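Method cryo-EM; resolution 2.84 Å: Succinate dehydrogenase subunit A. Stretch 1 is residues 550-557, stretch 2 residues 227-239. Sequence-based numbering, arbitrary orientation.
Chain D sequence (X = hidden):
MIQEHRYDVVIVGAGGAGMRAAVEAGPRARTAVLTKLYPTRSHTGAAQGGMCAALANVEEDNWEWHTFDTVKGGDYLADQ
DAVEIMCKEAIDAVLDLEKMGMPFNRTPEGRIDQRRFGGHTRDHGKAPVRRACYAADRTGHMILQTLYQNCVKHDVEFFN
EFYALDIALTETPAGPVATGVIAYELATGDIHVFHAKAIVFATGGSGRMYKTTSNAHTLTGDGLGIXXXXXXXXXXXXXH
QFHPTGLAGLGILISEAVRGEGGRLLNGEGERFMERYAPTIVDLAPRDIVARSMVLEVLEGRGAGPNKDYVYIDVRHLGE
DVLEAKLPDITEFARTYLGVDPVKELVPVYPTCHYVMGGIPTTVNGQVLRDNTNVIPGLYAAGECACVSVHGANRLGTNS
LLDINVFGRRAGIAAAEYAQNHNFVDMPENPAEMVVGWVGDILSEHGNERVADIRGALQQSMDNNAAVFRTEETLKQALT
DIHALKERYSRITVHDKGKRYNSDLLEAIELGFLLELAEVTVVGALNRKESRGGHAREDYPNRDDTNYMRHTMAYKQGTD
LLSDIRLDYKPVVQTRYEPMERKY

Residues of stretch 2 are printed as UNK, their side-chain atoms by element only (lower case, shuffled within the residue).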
# COMPACT_ATOMS: atom_id res chain seq x y z
N ARG D 550 -46.86 33.38 11.72
CA ARG D 550 -46.42 32.21 12.45
C ARG D 550 -46.40 31.03 11.49
O ARG D 550 -47.14 30.99 10.51
CB ARG D 550 -47.33 31.91 13.64
CG ARG D 550 -47.34 32.97 14.71
CD ARG D 550 -48.59 32.91 15.54
NE ARG D 550 -49.79 32.99 14.72
CZ ARG D 550 -51.02 33.07 15.21
NH1 ARG D 550 -51.21 33.10 16.52
NH2 ARG D 550 -52.06 33.13 14.39
N HIS D 551 -45.54 30.06 11.78
CA HIS D 551 -45.54 28.82 11.04
C HIS D 551 -46.77 28.01 11.42
O HIS D 551 -47.17 27.99 12.58
CB HIS D 551 -44.28 28.01 11.32
CG HIS D 551 -43.02 28.67 10.88
ND1 HIS D 551 -42.77 29.02 9.57
CD2 HIS D 551 -41.92 29.04 11.58
CE1 HIS D 551 -41.58 29.57 9.48
NE2 HIS D 551 -41.04 29.60 10.68
N THR D 552 -47.37 27.35 10.44
CA THR D 552 -48.46 26.43 10.69
C THR D 552 -47.89 25.04 10.88
O THR D 552 -47.01 24.62 10.13
CB THR D 552 -49.44 26.43 9.52
OG1 THR D 552 -50.00 27.74 9.35
CG2 THR D 552 -50.56 25.45 9.77
N MET D 553 -48.39 24.32 11.88
CA MET D 553 -47.96 22.96 12.13
C MET D 553 -49.18 22.05 12.14
O MET D 553 -50.21 22.40 12.73
CB MET D 553 -47.19 22.86 13.45
CG MET D 553 -45.98 23.75 13.47
SD MET D 553 -44.85 23.39 14.80
CE MET D 553 -44.20 21.83 14.25
N ALA D 554 -49.08 20.91 11.48
CA ALA D 554 -50.20 20.01 11.31
C ALA D 554 -49.86 18.66 11.91
O ALA D 554 -48.77 18.13 11.68
CB ALA D 554 -50.55 19.86 9.83
N TYR D 555 -50.80 18.12 12.69
CA TYR D 555 -50.69 16.81 13.30
C TYR D 555 -51.82 15.92 12.81
O TYR D 555 -52.96 16.36 12.70
CB TYR D 555 -50.77 16.88 14.83
CG TYR D 555 -49.78 17.81 15.49
CD1 TYR D 555 -50.04 19.16 15.59
CD2 TYR D 555 -48.61 17.33 16.05
CE1 TYR D 555 -49.16 20.00 16.20
CE2 TYR D 555 -47.73 18.16 16.66
CZ TYR D 555 -48.00 19.50 16.73
OH TYR D 555 -47.12 20.35 17.35
N LYS D 556 -51.49 14.67 12.53
CA LYS D 556 -52.48 13.69 12.10
C LYS D 556 -53.06 12.99 13.32
O LYS D 556 -52.34 12.66 14.26
CB LYS D 556 -51.85 12.66 11.17
CG LYS D 556 -52.82 11.76 10.46
CD LYS D 556 -52.10 10.59 9.84
CE LYS D 556 -53.01 9.78 8.97
NZ LYS D 556 -53.45 10.55 7.79
N GLN D 557 -54.37 12.76 13.30
CA GLN D 557 -55.03 12.22 14.49
C GLN D 557 -55.14 10.70 14.45
O GLN D 557 -54.60 10.01 15.31
CB GLN D 557 -56.42 12.85 14.64
CG GLN D 557 -56.39 14.37 14.68
CD GLN D 557 -55.83 14.93 15.97
OE1 GLN D 557 -54.65 14.75 16.28
NE2 GLN D 557 -56.67 15.62 16.72
N UNK D 227 -42.94 10.72 8.42
CA UNK D 227 -42.94 11.52 9.64
C UNK D 227 -44.34 12.00 9.98
O UNK D 227 -44.67 12.17 11.15
c UNK D 227 -41.94 12.68 9.48
c UNK D 227 -40.53 12.16 9.62
c UNK D 227 -42.20 13.78 10.47
N UNK D 228 -45.19 12.19 8.98
CA UNK D 228 -46.54 12.65 9.25
C UNK D 228 -47.44 11.53 9.72
O UNK D 228 -48.36 11.76 10.50
c UNK D 228 -47.11 13.30 8.00
c UNK D 228 -50.81 15.24 8.58
c UNK D 228 -49.54 13.53 7.58
c UNK D 228 -49.69 15.71 9.20
c UNK D 228 -48.41 13.98 8.21
c UNK D 228 -48.50 15.09 9.02
c UNK D 228 -50.74 14.15 7.77
N UNK D 229 -47.20 10.30 9.26
CA UNK D 229 -48.00 9.17 9.71
C UNK D 229 -47.61 8.72 11.10
O UNK D 229 -48.46 8.22 11.84
c UNK D 229 -48.36 7.14 6.45
n UNK D 229 -48.25 5.63 4.09
c UNK D 229 -48.71 8.16 7.51
c UNK D 229 -49.39 6.20 4.43
c UNK D 229 -47.85 8.01 8.73
n UNK D 229 -49.47 6.92 5.54
n UNK D 229 -50.46 6.04 3.66
N UNK D 230 -46.34 8.87 11.48
CA UNK D 230 -45.93 8.48 12.82
C UNK D 230 -46.55 9.35 13.91
O UNK D 230 -46.41 9.02 15.09
c UNK D 230 -44.25 6.12 12.40
c UNK D 230 -44.41 8.54 12.96
c UNK D 230 -43.90 5.63 13.78
n UNK D 230 -44.34 4.23 13.99
c UNK D 230 -43.70 7.50 12.14
N UNK D 231 -47.21 10.44 13.55
CA UNK D 231 -47.79 11.34 14.53
C UNK D 231 -47.02 12.62 14.74
O UNK D 231 -47.52 13.51 15.43
N UNK D 232 -45.82 12.73 14.17
CA UNK D 232 -45.05 13.96 14.26
C UNK D 232 -45.67 15.02 13.36
O UNK D 232 -46.47 14.70 12.47
c UNK D 232 -43.00 12.47 14.57
c UNK D 232 -43.60 13.68 13.87
c UNK D 232 -41.71 12.03 13.93
c UNK D 232 -42.77 12.80 16.02
N UNK D 233 -45.34 16.29 13.56
CA UNK D 233 -46.00 17.36 12.81
C UNK D 233 -45.30 17.68 11.50
O UNK D 233 -44.17 17.26 11.24
c UNK D 233 -44.48 16.84 14.62
c UNK D 233 -44.63 18.32 14.45
c UNK D 233 -45.89 18.54 13.78
N UNK D 234 -46.00 18.45 10.67
CA UNK D 234 -45.44 18.98 9.43
C UNK D 234 -45.69 20.48 9.40
O UNK D 234 -46.77 20.94 9.74
c UNK D 234 -45.51 16.98 7.76
c UNK D 234 -46.00 16.68 6.39
c UNK D 234 -44.02 16.97 7.78
c UNK D 234 -46.05 18.33 8.20
N UNK D 235 -44.69 21.24 8.97
CA UNK D 235 -44.67 22.68 9.15
C UNK D 235 -44.72 23.39 7.81
O UNK D 235 -43.94 23.08 6.91
c UNK D 235 -43.39 24.53 10.35
o UNK D 235 -41.59 26.04 10.04
c UNK D 235 -43.41 23.09 9.91
c UNK D 235 -42.00 25.03 10.64
o UNK D 235 -41.30 24.42 11.48
N UNK D 236 -45.64 24.35 7.68
CA UNK D 236 -45.66 25.29 6.57
C UNK D 236 -45.79 24.60 5.21
O UNK D 236 -45.05 24.89 4.28
c UNK D 236 -44.40 26.16 6.58
o UNK D 236 -45.82 27.90 7.34
c UNK D 236 -44.65 27.53 7.16
o UNK D 236 -43.65 28.24 7.43
N UNK D 237 -46.77 23.71 5.10
CA UNK D 237 -46.89 22.91 3.89
C UNK D 237 -47.73 23.56 2.80
O UNK D 237 -47.77 23.03 1.69
c UNK D 237 -46.56 19.18 2.31
c UNK D 237 -47.47 21.54 4.22
c UNK D 237 -46.45 20.55 4.69
s UNK D 237 -45.37 19.98 3.38
N UNK D 238 -48.38 24.67 3.08
CA UNK D 238 -49.15 25.36 2.05
C UNK D 238 -48.32 26.32 1.23
O UNK D 238 -48.87 27.01 0.38
o UNK D 238 -49.59 28.01 5.69
c UNK D 238 -49.90 27.36 3.44
c UNK D 238 -49.55 27.08 4.87
c UNK D 238 -50.31 26.12 2.69
o UNK D 238 -49.24 25.92 5.19
N UNK D 239 -47.01 26.38 1.46
CA UNK D 239 -46.13 27.30 0.75
C UNK D 239 -45.39 26.51 -0.32
O UNK D 239 -44.32 25.96 -0.08
c UNK D 239 -46.32 30.17 1.93
c UNK D 239 -45.81 29.05 2.53
c UNK D 239 -45.17 27.98 1.71
c UNK D 239 -46.92 31.14 2.67
c UNK D 239 -47.01 31.01 4.01
c UNK D 239 -45.91 28.92 3.88
c UNK D 239 -46.51 29.90 4.62

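Position 227 carries three carbons, one bearing the other two, beyond reach of stretch 1; this is Val 227, in a helix that begins earlier in the chain. Position 228 has one carbon leading to a six-carbon ring. CB of Lys 556 sits over one face of that ring, 4.1 Å from its centroid, and O of Ala 554 lies at its edge, so the residue is Phe 228. At 229, three carbons, a nitrogen and a carbon bearing two further nitrogens start away from the strand, and CA lies 4.3 Å from CD of Lys 556; this is Arg 229. Position 230, four carbons in a row ending in nitrogen, is Lys 230, without contact.

Position 231 has no side-chain atoms. Its phi of 104° belongs to a Schellman motif, and a CB here would be jammed against the carbonyl oxygen of Lys 230; the residue is Gly 231. Position 232 has four carbons forked at the second, and its CA-to-CB bond points away from stretch 1; it is Leu 232, whose N makes a weak 3.3 Å hydrogen bond to O of Val 227. At 233 three carbons close a ring onto the backbone nitrogen. CB packs over the face of the Tyr 555 ring, 3.4 Å from CE2 of Tyr 555, while another ring carbon approaches CE of Met 553; this is Pro 233.

Position 234 has four carbons forked at the second, and its side chain shares a sheet face with that of Ala 554 before its end leads away: Leu 234. Position 235 bears three carbons, the third with two oxygens, one of them over a face of the His 551 ring; in Glu 235 this is OE2, 3.1 Å from CG of His 551. At 236, two carbons end in two oxygens, one near the His 551 ring plane; in Asp 236 this is OD2, which accepts a very short hydrogen bond, 2.4 Å, from ND1 of His 551. Position 237, two carbons, sulfur and a carbon, is Met 237, without contact. Position 238 has three carbons ending in two oxygens, one near Thr 552; in Glu 238 this is OE2, 3.7 Å from OG1 of Thr 552. Position 239, one carbon and a six-carbon ring without contact, is Phe 239.

The contact is a short antiparallel pairing. N of Leu 234 donates to O of Ala 554 (3.0 Å), N of Ala 554 to O of Leu 234 (2.9 Å), and N of Asp 236 to O of Thr 552 (2.8 Å). Phe 228 and Pro 233 add apolar packing, whereas the carboxylates gather around His 551 and Thr 552.

Stretch 2 (227-239) VFRKGLPLEDMEF
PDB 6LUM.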